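Local coordinates for proline dehydrogenase (Deinococcus radiodurans, PDB 4H6Q), which oxidises L-proline to delta-1-pyrroline-5-carboxylate with FAD as cofactor, passing the electrons to a quinone in the first step of proline degradation to glutamate, at residues A[43-48]-A[59-64]; A[76-81]-A[117-122]; A[83-88]-A[95-100]; A[278-283]-A[288-293]. All blocks are in the same frame, centred on the assembly; numbering follows the deposited sequence. Where two conformers were deposited one is given.

Contact 1 (A[43-48]-A[59-64])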
loop_
_atom_site.group_PDB
_atom_site.type_symbol
_atom_site.label_atom_id
_atom_site.label_comp_id
_atom_site.label_asym_id
_atom_site.label_seq_id
_atom_site.Cartn_x
_atom_site.Cartn_y
_atom_site.Cartn_z
ATOM N N GLU A 43 -10.679 15.488 -4.825
ATOM C CA GLU A 43 -9.973 16.614 -5.448
ATOM C C GLU A 43 -8.629 16.915 -4.777
ATOM O O GLU A 43 -7.621 17.131 -5.462
ATOM C CB GLU A 43 -10.871 17.863 -5.488
ATOM N N SER A 44 -8.602 16.862 -3.443
ATOM C CA SER A 44 -7.376 17.145 -2.732
ATOM C C SER A 44 -6.356 16.048 -3.014
ATOM O O SER A 44 -5.157 16.325 -3.100
ATOM C CB SER A 44 -7.601 17.324 -1.212
ATOM O OG SER A 44 -8.023 16.117 -0.555
ATOM N N ALA A 45 -6.808 14.800 -3.168
ATOM C CA ALA A 45 -5.886 13.718 -3.431
ATOM C C ALA A 45 -5.290 13.839 -4.861
ATOM O O ALA A 45 -4.093 13.622 -5.069
ATOM C CB ALA A 45 -6.619 12.354 -3.261
ATOM N N ILE A 46 -6.135 14.148 -5.837
ATOM C CA ILE A 46 -5.680 14.290 -7.219
ATOM C C ILE A 46 -4.661 15.434 -7.312
ATOM O O ILE A 46 -3.604 15.319 -7.961
ATOM C CB ILE A 46 -6.876 14.560 -8.165
ATOM C CG1 ILE A 46 -7.845 13.360 -8.184
ATOM C CG2 ILE A 46 -6.410 14.997 -9.578
ATOM C CD1 ILE A 46 -7.194 12.049 -8.554
ATOM N N GLN A 47 -4.950 16.555 -6.656
ATOM C CA GLN A 47 -4.007 17.684 -6.635
ATOM C C GLN A 47 -2.655 17.277 -6.014
ATOM O O GLN A 47 -1.580 17.676 -6.517
ATOM C CB GLN A 47 -4.591 18.888 -5.894
ATOM C CG GLN A 47 -5.695 19.594 -6.702
ATOM C CD GLN A 47 -6.540 20.557 -5.883
ATOM O OE1 GLN A 47 -6.442 20.599 -4.650
ATOM N NE2 GLN A 47 -7.401 21.330 -6.565
ATOM N N ALA A 48 -2.690 16.461 -4.960
ATOM C CA ALA A 48 -1.453 16.036 -4.336
ATOM C C ALA A 48 -0.684 15.111 -5.257
ATOM O O ALA A 48 0.552 15.187 -5.316
ATOM C CB ALA A 48 -1.736 15.359 -2.974
ATOM N N GLY A 59 2.261 8.376 -7.797
ATOM C CA GLY A 59 1.342 8.287 -6.669
ATOM C C GLY A 59 0.691 6.899 -6.555
ATOM O O GLY A 59 0.546 6.138 -7.524
ATOM N N ASN A 60 0.274 6.601 -5.341
ATOM C CA ASN A 60 -0.406 5.348 -5.015
ATOM C C ASN A 60 -1.554 5.780 -4.090
ATOM O O ASN A 60 -1.349 6.042 -2.883
ATOM C CB ASN A 60 0.595 4.419 -4.287
ATOM C CG ASN A 60 -0.025 3.211 -3.690
ATOM O OD1 ASN A 60 -1.205 2.886 -3.915
ATOM N ND2 ASN A 60 0.784 2.508 -2.876
ATOM N N LEU A 61 -2.762 5.929 -4.652
ATOM C CA LEU A 61 -3.900 6.548 -3.942
ATOM C C LEU A 61 -4.538 5.558 -2.965
ATOM O O LEU A 61 -4.700 4.374 -3.271
ATOM C CB LEU A 61 -4.949 7.037 -4.947
ATOM C CG LEU A 61 -4.534 8.304 -5.693
ATOM C CD1 LEU A 61 -5.259 8.366 -7.045
ATOM C CD2 LEU A 61 -4.835 9.495 -4.806
ATOM N N ASP A 62 -4.999 6.074 -1.823
ATOM C CA ASP A 62 -5.744 5.255 -0.890
ATOM C C ASP A 62 -6.847 6.048 -0.239
ATOM O O ASP A 62 -6.578 7.116 0.317
ATOM C CB ASP A 62 -4.782 4.669 0.147
ATOM C CG ASP A 62 -5.484 3.959 1.291
ATOM O OD1 ASP A 62 -6.040 2.813 1.112
ATOM O OD2 ASP A 62 -5.505 4.528 2.372
ATOM N N LEU A 63 -8.084 5.547 -0.304
ATOM C CA LEU A 63 -9.194 6.107 0.469
ATOM C C LEU A 63 -9.117 5.540 1.866
ATOM O O LEU A 63 -9.113 4.317 2.051
ATOM C CB LEU A 63 -10.527 5.740 -0.180
ATOM C CG LEU A 63 -11.793 6.134 0.601
ATOM C CD1 LEU A 63 -11.910 7.666 0.771
ATOM C CD2 LEU A 63 -13.026 5.612 -0.125
ATOM N N LEU A 64 -9.083 6.410 2.876
ATOM C CA LEU A 64 -8.894 5.955 4.255
ATOM C C LEU A 64 -10.142 5.311 4.862
ATOM O O LEU A 64 -11.268 5.743 4.596
ATOM C CB LEU A 64 -8.450 7.137 5.128
ATOM C CG LEU A 64 -6.984 7.547 4.849
ATOM C CD1 LEU A 64 -6.690 8.927 5.492
ATOM C CD2 LEU A 64 -5.983 6.465 5.302
#

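Contact 2 (A[76-81]-A[117-122])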
loop_
_atom_site.group_PDB
_atom_site.type_symbol
_atom_site.label_atom_id
_atom_site.label_comp_id
_atom_site.label_asym_id
_atom_site.label_seq_id
_atom_site.Cartn_x
_atom_site.Cartn_y
_atom_site.Cartn_z
ATOM N N GLU A 76 -20.609 0.552 -0.250
ATOM C CA GLU A 76 -20.471 2.002 -0.479
ATOM C C GLU A 76 -19.011 2.425 -0.546
ATOM O O GLU A 76 -18.614 3.269 -1.382
ATOM C CB GLU A 76 -21.215 2.785 0.630
ATOM C CG GLU A 76 -21.146 4.306 0.464
ATOM C CD GLU A 76 -21.812 5.042 1.604
ATOM O OE1 GLU A 76 -22.481 4.418 2.452
ATOM O OE2 GLU A 76 -21.673 6.280 1.681
ATOM N N PHE A 77 -18.176 1.865 0.327
ATOM C CA PHE A 77 -16.752 2.212 0.370
ATOM C C PHE A 77 -16.141 1.791 -0.982
ATOM O O PHE A 77 -15.431 2.583 -1.618
ATOM C CB PHE A 77 -16.044 1.497 1.530
ATOM C CG PHE A 77 -14.649 1.968 1.738
ATOM C CD1 PHE A 77 -14.337 2.856 2.770
ATOM C CD2 PHE A 77 -13.611 1.516 0.892
ATOM C CE1 PHE A 77 -13.018 3.307 2.970
ATOM C CE2 PHE A 77 -12.299 1.974 1.079
ATOM C CZ PHE A 77 -12.005 2.854 2.136
ATOM N N ALA A 78 -16.422 0.558 -1.429
ATOM C CA ALA A 78 -15.937 0.128 -2.754
ATOM C C ALA A 78 -16.402 1.060 -3.885
ATOM O O ALA A 78 -15.618 1.379 -4.816
ATOM C CB ALA A 78 -16.365 -1.280 -3.007
ATOM N N ASP A 79 -17.663 1.525 -3.793
ATOM C CA ASP A 79 -18.159 2.448 -4.803
ATOM C C ASP A 79 -17.387 3.771 -4.779
ATOM O O ASP A 79 -17.119 4.362 -5.842
ATOM C CB ASP A 79 -19.655 2.688 -4.598
ATOM C CG ASP A 79 -20.503 1.467 -4.890
ATOM O OD1 ASP A 79 -20.056 0.612 -5.676
ATOM O OD2 ASP A 79 -21.646 1.439 -4.395
ATOM N N ASP A 80 -17.001 4.239 -3.597
ATOM C CA ASP A 80 -16.170 5.410 -3.469
ATOM C C ASP A 80 -14.761 5.235 -3.998
ATOM O O ASP A 80 -14.193 6.168 -4.580
ATOM C CB ASP A 80 -16.162 5.880 -2.022
ATOM C CG ASP A 80 -17.493 6.448 -1.569
ATOM O OD1 ASP A 80 -18.302 6.858 -2.419
ATOM O OD2 ASP A 80 -17.695 6.542 -0.336
ATOM N N VAL A 81 -14.220 4.031 -3.895
ATOM C CA VAL A 81 -12.931 3.725 -4.544
ATOM C C VAL A 81 -13.070 3.752 -6.074
ATOM O O VAL A 81 -12.190 4.295 -6.765
ATOM C CB VAL A 81 -12.359 2.369 -4.067
ATOM C CG1 VAL A 81 -11.084 2.022 -4.819
ATOM C CG2 VAL A 81 -12.093 2.395 -2.543
ATOM N N LEU A 117 -14.131 -10.133 -1.788
ATOM C CA LEU A 117 -13.739 -10.624 -3.098
ATOM C C LEU A 117 -14.638 -10.035 -4.198
ATOM O O LEU A 117 -14.148 -9.585 -5.243
ATOM C CB LEU A 117 -13.790 -12.146 -3.142
ATOM C CG LEU A 117 -13.326 -12.822 -4.451
ATOM C CD1 LEU A 117 -11.847 -12.584 -4.627
ATOM C CD2 LEU A 117 -13.583 -14.323 -4.407
ATOM N N THR A 118 -15.948 -10.009 -3.994
ATOM C CA THR A 118 -16.738 -9.457 -5.084
ATOM C C THR A 118 -16.545 -7.952 -5.236
ATOM O O THR A 118 -16.492 -7.493 -6.391
ATOM C CB THR A 118 -18.211 -9.743 -4.981
ATOM O OG1 THR A 118 -18.702 -9.088 -3.817
ATOM C CG2 THR A 118 -18.465 -11.231 -4.852
ATOM N N ASN A 119 -16.325 -7.197 -4.163
ATOM C CA ASN A 119 -16.039 -5.772 -4.345
ATOM C C ASN A 119 -14.665 -5.571 -4.944
ATOM O O ASN A 119 -14.489 -4.658 -5.777
ATOM C CB ASN A 119 -16.168 -5.019 -3.012
ATOM C CG ASN A 119 -17.637 -4.717 -2.684
ATOM O OD1 ASN A 119 -18.444 -4.419 -3.578
ATOM N ND2 ASN A 119 -18.006 -4.803 -1.386
ATOM N N ALA A 120 -13.671 -6.375 -4.536
ATOM C CA ALA A 120 -12.333 -6.225 -5.135
ATOM C C ALA A 120 -12.357 -6.498 -6.637
ATOM O O ALA A 120 -11.661 -5.817 -7.412
ATOM C CB ALA A 120 -11.320 -7.143 -4.453
ATOM N N ARG A 121 -13.155 -7.460 -7.076
ATOM C CA ARG A 121 -13.300 -7.705 -8.511
ATOM C C ARG A 121 -13.772 -6.461 -9.249
ATOM O O ARG A 121 -13.261 -6.127 -10.334
ATOM C CB ARG A 121 -14.291 -8.846 -8.765
ATOM C CG ARG A 121 -13.708 -10.225 -8.511
ATOM C CD ARG A 121 -14.804 -11.264 -8.597
ATOM N NE ARG A 121 -14.221 -12.596 -8.530
ATOM C CZ ARG A 121 -14.808 -13.643 -7.974
ATOM N NH1 ARG A 121 -15.987 -13.503 -7.402
ATOM N NH2 ARG A 121 -14.192 -14.817 -7.956
ATOM N N ARG A 122 -14.749 -5.744 -8.700
ATOM C CA ARG A 122 -15.290 -4.541 -9.352
ATOM C C ARG A 122 -14.242 -3.433 -9.400
ATOM O O ARG A 122 -14.109 -2.722 -10.420
ATOM C CB ARG A 122 -16.538 -4.029 -8.609
ATOM C CG ARG A 122 -17.644 -5.057 -8.497
ATOM C CD ARG A 122 -18.903 -4.430 -7.930
ATOM N NE ARG A 122 -18.794 -3.793 -6.622
ATOM C CZ ARG A 122 -18.974 -2.476 -6.410
ATOM N NH1 ARG A 122 -19.207 -1.634 -7.405
ATOM N NH2 ARG A 122 -18.955 -2.010 -5.208
#

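Contact 3 (A[83-88]-A[95-100]). With TFB (tetrahydrofuran-2-carboxylic acid), chain D.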
loop_
_atom_site.group_PDB
_atom_site.type_symbol
_atom_site.label_atom_id
_atom_site.label_comp_id
_atom_site.label_asym_id
_atom_site.label_seq_id
_atom_site.Cartn_x
_atom_site.Cartn_y
_atom_site.Cartn_z
ATOM N N LYS A 83 -15.242 5.652 -7.667
ATOM C CA LYS A 83 -15.330 7.083 -8.001
ATOM C C LYS A 83 -13.932 7.691 -8.050
ATOM O O LYS A 83 -13.614 8.528 -8.915
ATOM C CB LYS A 83 -16.178 7.842 -6.969
ATOM C CG LYS A 83 -17.645 7.532 -7.062
ATOM C CD LYS A 83 -18.411 8.315 -5.997
ATOM C CE LYS A 83 -19.876 7.862 -5.909
ATOM N NZ LYS A 83 -20.066 6.509 -6.554
ATOM N N LEU A 84 -13.056 7.286 -7.147
ATOM C CA LEU A 84 -11.669 7.756 -7.158
ATOM C C LEU A 84 -10.962 7.351 -8.438
ATOM O O LEU A 84 -10.258 8.152 -9.055
ATOM C CB LEU A 84 -10.968 7.161 -5.940
ATOM C CG LEU A 84 -9.448 7.304 -5.918
ATOM C CD1 LEU A 84 -9.034 8.763 -5.763
ATOM C CD2 LEU A 84 -8.871 6.398 -4.815
ATOM N N ILE A 85 -11.085 6.083 -8.819
ATOM C CA ILE A 85 -10.436 5.600 -10.048
ATOM C C ILE A 85 -10.951 6.373 -11.266
ATOM O O ILE A 85 -10.165 6.754 -12.158
ATOM C CB ILE A 85 -10.682 4.072 -10.211
ATOM C CG1 ILE A 85 -9.927 3.303 -9.130
ATOM C CG2 ILE A 85 -10.328 3.584 -11.596
ATOM C CD1 ILE A 85 -10.443 1.856 -8.951
ATOM N N GLU A 86 -12.260 6.607 -11.353
ATOM C CA GLU A 86 -12.806 7.416 -12.459
ATOM C C GLU A 86 -12.219 8.811 -12.475
ATOM O O GLU A 86 -11.849 9.334 -13.538
ATOM C CB GLU A 86 -14.347 7.500 -12.391
ATOM C CG GLU A 86 -15.077 6.158 -12.553
ATOM C CD GLU A 86 -15.164 5.637 -13.951
ATOM O OE1 GLU A 86 -14.467 6.159 -14.859
ATOM O OE2 GLU A 86 -15.963 4.692 -14.158
ATOM N N ALA A 87 -12.111 9.441 -11.310
ATOM C CA ALA A 87 -11.600 10.801 -11.232
ATOM C C ALA A 87 -10.121 10.862 -11.584
ATOM O O ALA A 87 -9.677 11.800 -12.278
ATOM C CB ALA A 87 -11.864 11.397 -9.816
ATOM N N ALA A 88 -9.339 9.893 -11.106
ATOM C CA ALA A 88 -7.917 9.843 -11.489
ATOM C C ALA A 88 -7.739 9.723 -12.995
ATOM O O ALA A 88 -7.033 10.521 -13.621
ATOM C CB ALA A 88 -7.218 8.676 -10.775
ATOM N N PRO A 95 -4.627 4.979 -12.922
ATOM C CA PRO A 95 -5.037 4.575 -11.569
ATOM C C PRO A 95 -4.077 3.558 -10.957
ATOM O O PRO A 95 -3.674 2.503 -11.562
ATOM C CB PRO A 95 -6.450 4.008 -11.787
ATOM C CG PRO A 95 -6.879 4.469 -13.131
ATOM C CD PRO A 95 -5.636 4.648 -13.933
ATOM N N TYR A 96 -3.535 3.939 -9.826
ATOM C CA TYR A 96 -2.762 3.017 -8.986
ATOM C C TYR A 96 -3.312 3.267 -7.588
ATOM O O TYR A 96 -3.140 4.366 -7.064
ATOM C CB TYR A 96 -1.273 3.336 -9.078
ATOM C CG TYR A 96 -0.363 2.336 -8.415
ATOM C CD1 TYR A 96 0.568 1.636 -9.190
ATOM C CD2 TYR A 96 -0.421 2.077 -7.025
ATOM C CE1 TYR A 96 1.489 0.735 -8.602
ATOM C CE2 TYR A 96 0.451 1.122 -6.435
ATOM C CZ TYR A 96 1.405 0.490 -7.221
ATOM O OH TYR A 96 2.298 -0.377 -6.606
ATOM N N VAL A 97 -4.013 2.278 -7.036
ATOM C CA VAL A 97 -4.782 2.458 -5.803
ATOM C C VAL A 97 -4.498 1.266 -4.884
ATOM O O VAL A 97 -4.486 0.103 -5.344
ATOM C CB VAL A 97 -6.319 2.571 -6.111
ATOM C CG1 VAL A 97 -7.141 2.593 -4.856
ATOM C CG2 VAL A 97 -6.611 3.779 -6.994
ATOM N N SER A 98 -4.364 1.564 -3.583
ATOM C CA SER A 98 -4.250 0.542 -2.544
ATOM C C SER A 98 -5.515 0.472 -1.767
ATOM O O SER A 98 -6.039 1.512 -1.344
ATOM C CB SER A 98 -3.050 0.842 -1.626
ATOM O OG SER A 98 -1.797 0.729 -2.336
ATOM N N ILE A 99 -5.999 -0.752 -1.582
ATOM C CA ILE A 99 -7.197 -0.997 -0.769
ATOM C C ILE A 99 -6.868 -1.954 0.354
ATOM O O ILE A 99 -6.029 -2.861 0.225
ATOM C CB ILE A 99 -8.391 -1.534 -1.603
ATOM C CG1 ILE A 99 -8.112 -2.918 -2.208
ATOM C CG2 ILE A 99 -8.759 -0.500 -2.706
ATOM C CD1 ILE A 99 -9.321 -3.524 -2.954
ATOM N N LYS A 100 -7.579 -1.771 1.477
ATOM C CA LYS A 100 -7.612 -2.740 2.580
ATOM C C LYS A 100 -8.859 -3.581 2.405
ATOM O O LYS A 100 -9.978 -3.045 2.333
ATOM C CB LYS A 100 -7.695 -1.984 3.929
ATOM C CG LYS A 100 -6.314 -1.433 4.315
ATOM C CD LYS A 100 -6.407 -0.545 5.538
ATOM C CE LYS A 100 -5.015 -0.116 6.007
ATOM N NZ LYS A 100 -4.206 0.619 4.998
HETATM O OA TFB D . -0.783 0.261 5.382
HETATM C CA TFB D . -0.161 1.080 6.364
HETATM C C TFB D . -1.199 1.719 7.263
HETATM O OB TFB D . -0.821 2.255 8.339
HETATM C CB TFB D . 0.579 2.125 5.642
HETATM C CG TFB D . -0.095 2.196 4.351
HETATM C CD TFB D . -0.777 0.906 4.112
HETATM O OXT TFB D . -2.449 1.727 6.964
#

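Contact 4 (A[278-283]-A[288-293]). With TFB (tetrahydrofuran-2-carboxylic acid), chain D.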
loop_
_atom_site.group_PDB
_atom_site.type_symbol
_atom_site.label_atom_id
_atom_site.label_comp_id
_atom_site.label_asym_id
_atom_site.label_seq_id
_atom_site.Cartn_x
_atom_site.Cartn_y
_atom_site.Cartn_z
ATOM N N ARG A 278 7.386 5.879 -5.633
ATOM C CA ARG A 278 5.927 6.025 -5.644
ATOM C C ARG A 278 5.447 6.221 -4.224
ATOM O O ARG A 278 5.728 5.396 -3.349
ATOM C CB ARG A 278 5.271 4.780 -6.263
ATOM C CG ARG A 278 3.760 4.964 -6.436
ATOM C CD ARG A 278 3.109 3.693 -6.978
ATOM N NE ARG A 278 3.579 3.264 -8.315
ATOM C CZ ARG A 278 3.062 3.681 -9.471
ATOM N NH1 ARG A 278 2.108 4.623 -9.515
ATOM N NH2 ARG A 278 3.477 3.096 -10.590
ATOM N N VAL A 279 4.710 7.305 -3.993
ATOM C CA VAL A 279 4.312 7.682 -2.658
ATOM C C VAL A 279 2.885 7.263 -2.379
ATOM O O VAL A 279 1.959 7.496 -3.189
ATOM C CB VAL A 279 4.477 9.220 -2.460
ATOM C CG1 VAL A 279 3.734 9.747 -1.236
ATOM C CG2 VAL A 279 5.959 9.543 -2.371
ATOM N N TYR A 280 2.681 6.621 -1.200
ATOM C CA TYR A 280 1.370 6.214 -0.726
ATOM C C TYR A 280 0.636 7.470 -0.263
ATOM O O TYR A 280 1.091 8.163 0.667
ATOM C CB TYR A 280 1.576 5.186 0.408
ATOM C CG TYR A 280 0.343 4.419 0.832
ATOM C CD1 TYR A 280 0.178 3.058 0.486
ATOM C CD2 TYR A 280 -0.654 5.011 1.655
ATOM C CE1 TYR A 280 -0.934 2.337 0.861
ATOM C CE2 TYR A 280 -1.793 4.297 2.039
ATOM C CZ TYR A 280 -1.924 2.964 1.619
ATOM O OH TYR A 280 -3.055 2.330 2.031
ATOM N N LEU A 281 -0.495 7.748 -0.918
ATOM C CA LEU A 281 -1.160 9.055 -0.864
ATOM C C LEU A 281 -2.580 8.857 -0.362
ATOM O O LEU A 281 -3.490 8.549 -1.097
ATOM C CB LEU A 281 -1.146 9.719 -2.235
ATOM C CG LEU A 281 -1.452 11.214 -2.295
ATOM C CD1 LEU A 281 -2.898 11.601 -1.987
ATOM C CD2 LEU A 281 -0.461 11.971 -1.480
ATOM N N PRO A 282 -2.784 8.980 0.975
ATOM C CA PRO A 282 -4.106 8.696 1.565
ATOM C C PRO A 282 -4.958 9.945 1.680
ATOM O O PRO A 282 -4.434 11.067 1.829
ATOM C CB PRO A 282 -3.728 8.166 2.941
ATOM C CG PRO A 282 -2.462 8.889 3.290
ATOM C CD PRO A 282 -1.762 9.284 2.006
ATOM N N TYR A 283 -6.282 9.778 1.606
ATOM C CA TYR A 283 -7.164 10.903 1.764
ATOM C C TYR A 283 -8.497 10.376 2.317
ATOM O O TYR A 283 -8.777 9.173 2.303
ATOM C CB TYR A 283 -7.411 11.630 0.418
ATOM C CG TYR A 283 -8.332 10.815 -0.485
ATOM C CD1 TYR A 283 -9.718 11.099 -0.589
ATOM C CD2 TYR A 283 -7.819 9.698 -1.198
ATOM C CE1 TYR A 283 -10.556 10.303 -1.351
ATOM C CE2 TYR A 283 -8.662 8.890 -1.978
ATOM C CZ TYR A 283 -10.026 9.182 -2.029
ATOM O OH TYR A 283 -10.835 8.372 -2.764
ATOM N N TYR A 288 -8.524 8.817 11.205
ATOM C CA TYR A 288 -8.012 8.626 12.579
ATOM C C TYR A 288 -7.146 7.392 12.761
ATOM O O TYR A 288 -6.110 7.455 13.447
ATOM C CB TYR A 288 -9.160 8.643 13.602
ATOM C CG TYR A 288 -9.922 9.942 13.502
ATOM C CD1 TYR A 288 -9.421 11.104 14.096
ATOM C CD2 TYR A 288 -11.069 10.039 12.733
ATOM C CE1 TYR A 288 -10.074 12.289 14.007
ATOM C CE2 TYR A 288 -11.728 11.238 12.607
ATOM C CZ TYR A 288 -11.232 12.365 13.257
ATOM O OH TYR A 288 -11.896 13.559 13.138
ATOM N N ALA A 289 -7.522 6.272 12.146
ATOM C CA ALA A 289 -6.771 5.033 12.371
ATOM C C ALA A 289 -5.360 5.124 11.753
ATOM O O ALA A 289 -4.329 4.889 12.406
ATOM C CB ALA A 289 -7.516 3.807 11.808
ATOM N N TYR A 290 -5.299 5.472 10.471
ATOM C CA TYR A 290 -4.030 5.613 9.764
ATOM C C TYR A 290 -3.158 6.665 10.468
ATOM O O TYR A 290 -1.941 6.450 10.719
ATOM C CB TYR A 290 -4.299 5.990 8.301
ATOM C CG TYR A 290 -3.088 6.287 7.463
ATOM C CD1 TYR A 290 -2.627 5.337 6.534
ATOM C CD2 TYR A 290 -2.432 7.516 7.524
ATOM C CE1 TYR A 290 -1.531 5.580 5.741
ATOM C CE2 TYR A 290 -1.322 7.772 6.670
ATOM C CZ TYR A 290 -0.885 6.784 5.820
ATOM O OH TYR A 290 0.202 6.978 4.971
ATOM N N PHE A 291 -3.746 7.828 10.760
ATOM C CA PHE A 291 -2.972 8.880 11.407
ATOM C C PHE A 291 -2.462 8.440 12.806
ATOM O O PHE A 291 -1.310 8.734 13.187
ATOM C CB PHE A 291 -3.851 10.119 11.522
ATOM C CG PHE A 291 -3.261 11.239 12.332
ATOM C CD1 PHE A 291 -2.009 11.780 12.049
ATOM C CD2 PHE A 291 -4.003 11.782 13.363
ATOM C CE1 PHE A 291 -1.518 12.870 12.784
ATOM C CE2 PHE A 291 -3.526 12.872 14.110
ATOM C CZ PHE A 291 -2.275 13.396 13.841
ATOM N N SER A 292 -3.276 7.708 13.573
ATOM C CA SER A 292 -2.827 7.206 14.869
ATOM C C SER A 292 -1.594 6.315 14.741
ATOM O O SER A 292 -0.686 6.416 15.586
ATOM C CB SER A 292 -3.950 6.511 15.640
ATOM O OG SER A 292 -4.211 5.219 15.120
ATOM N N ARG A 293 -1.522 5.502 13.669
ATOM C CA ARG A 293 -0.349 4.656 13.492
ATOM C C ARG A 293 0.878 5.487 13.185
ATOM O O ARG A 293 1.972 5.183 13.673
ATOM C CB ARG A 293 -0.593 3.582 12.411
ATOM C CG ARG A 293 -1.602 2.550 12.861
ATOM C CD ARG A 293 -1.695 1.381 11.878
ATOM N NE ARG A 293 -2.391 1.696 10.622
ATOM C CZ ARG A 293 -3.704 1.567 10.419
ATOM N NH1 ARG A 293 -4.531 1.223 11.403
ATOM N NH2 ARG A 293 -4.203 1.880 9.224
HETATM O OA TFB D . -0.783 0.261 5.382
HETATM C CA TFB D . -0.161 1.080 6.364
HETATM C C TFB D . -1.199 1.719 7.263
HETATM O OB TFB D . -0.821 2.255 8.339
HETATM C CB TFB D . 0.579 2.125 5.642
HETATM C CG TFB D . -0.095 2.196 4.351
HETATM C CD TFB D . -0.777 0.906 4.112
HETATM O OXT TFB D . -2.449 1.727 6.964
#

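Contact 1 (A[43-48]-A[59-64])
Ala45 meets Leu61 in a small, buried helix-on-strand contact on the outer wall of a (beta/alpha)8 TIM barrel, where helix 42-54 lies against strand 58-63, the first strand of the barrel. The interface is wholly apolar. The small Ala45 is consistent with the close approach of helix and strand, 7.5 Å between the CA atoms of Ala45 and Leu61. Leu61 turns outward toward the helix, while its neighbours Asn60 and Asp62 face the barrel interior and touch Tyr280. Neighbouring elements extend the layer: Leu61 also touches Leu84 of helix 71-90, and Ala45 packs on Tyr283, so helix 42-54 covers parts of two adjacent strands. Leu61 CG is anti to its own carbonyl carbon (chi1 -74°), and the leucine then divides its two methyls. The approach of Leu61 CD1 to Ile46 CD1, 4.4 Å, is doubtful because the isoleucine has two conformers, whereas Leu61 CD2 touches Ala45 CB at 3.7 Å.

Contact 2 (A[76-81]-A[117-122])
Ala78 and Asp79 face Asn119 and Arg122 where two neighbouring outer helices of the (beta/alpha)8 barrel, 71-90 and 115-129, lie side by side. The short segments run almost parallel, with an angle of 15° between them and a closest axis approach of 9.8 Å. Toward the buried side the spacer is Ala78, whose CB packs against Asn119 CG at 3.7 Å. On the more exposed side, a salt bridge joins the helices. Arg122 bends at chi3 (-58°), and this turns the guanidinium end-on to Asp79: NH1 and NH2 both donate to the single oxygen OD1. Arg122 NH1 meets Asp79 OD1 nearly in line with its C-O bond at 3.0 Å; Arg122 NH2, 2.9 Å from Asp79 OD1, comes from above the carboxylate. The two planes stand 76° apart, although OD1 itself stays near the guanidinium plane. Another pair of bonds fixes the arginine within its own helix. Asn119 OD1 takes NE and NH2 of Arg122 along the side edge, NE lying in the carbonyl plane and NH2 above it. The same amide has a second anchor, Asn119 ND2 donating to Val104 O. Shared by both acceptors, Arg122 NH2 also touches Ala78, 3.5 Å from Ala78 CB, with that methyl oblique to the guanidinium.

Contact 3 (A[83-88]-A[95-100])
Ile85 and Leu84 close on Pro95 and Val97 in the tight part of this contact, all four buried and all side-chain contacts between them apolar. Ile85 spreads its branches over two partners. Ile85 CG2 lies 3.9 Å from Pro95 CG, the two side chains crossing at about a right angle, while Ile85 CG1 reaches Val97 CG2 at 4.0 Å. Ile85 CG1 is anti to the carbonyl carbon (chi1 -68°) and CG2 anti to the backbone N, which sends one branch to Val97 and the other to Pro95. Leu84 meets Val97 tip to tip, CD2 to CG2 at 4.1 Å. Here the inner face of helix 71-90 rests on strand 96-99, second in the (beta/alpha)8 barrel; the helix links it to strand 58-63 in a beta-alpha-beta unit. The packing slackens at Ala88, whose CB comes no nearer than 4.7 Å to Pro95 CA. On the outward side of the helix, Lys83 is exposed and Glu86 turns from the strand to a salt bridge with Lys126 and a hydrogen bond with Tyr130. At its far end the strand segment enters the active site. Lys100, a substrate-binding residue, bends at chi4 so that NZ donates to OXT of the bound proline analogue tetrahydrofuran-2-carboxylic acid at 2.9 Å; its bond to the ring oxygen OA is weak. Asp137 forms a salt bridge with the same ammonium group.

Contact 4 (A[278-283]-A[288-293])
Tyr290 reaches over to Pro282 and Tyr280, both of which meet it from one side of its ring plane; the two tyrosine side chains pass each other running in opposite directions. The tyrosines approach obliquely, Tyr280 CE2 to Tyr290 CE1 at 3.9 Å. Pro282 CB lies over one face of Tyr290, toward the rim, the two side chains crossing at about a right angle; Pro282 CG is 3.6 Å from Tyr290 CZ. With CG anti to the backbone N (chi1 175°), Tyr290 projects from helix 288-296 toward the last strand of the (beta/alpha)8 barrel, 277-283, at the active site. Bound tetrahydrofuran-2-carboxylic acid places its CG over one face of Tyr280, 3.4 Å from Tyr280 CZ; Tyr280, probably critical for activity as in related enzymes, also touches FAD and hydrogen-bonds to Asp137 through OH. Arg293 takes the ligand carboxylate edge-on: Arg293 NE donates to the ligand's OB at 2.8 Å (167°), and Arg293 NH2 to its OXT at 2.9 Å. Glu66 forms a salt bridge with Arg293 NH2.

How the contacts relate
Along the chain contact 1 closes first; contact 3 then falls between the two segments of contact 2, and contact 4 comes last. Strands 277-283, 58-63 and 96-99 lie next to one another where the (beta/alpha)8 barrel closes, so contacts 1, 3 and 4 share one sheet: the centre of contact 1 is about 8 Å from that of contact 3 and about 10 Å from that of contact 4. Contacts 2 and 3 both use helix 71-90, with centres about 10 Å apart. Contacts 1 and 3 pack outer helices on barrel strands, and contact 2 joins two neighbouring outer helices. Contacts 3 and 4, about 15 Å apart between centres, bring Lys100 and Arg293 to the same bound carboxylate.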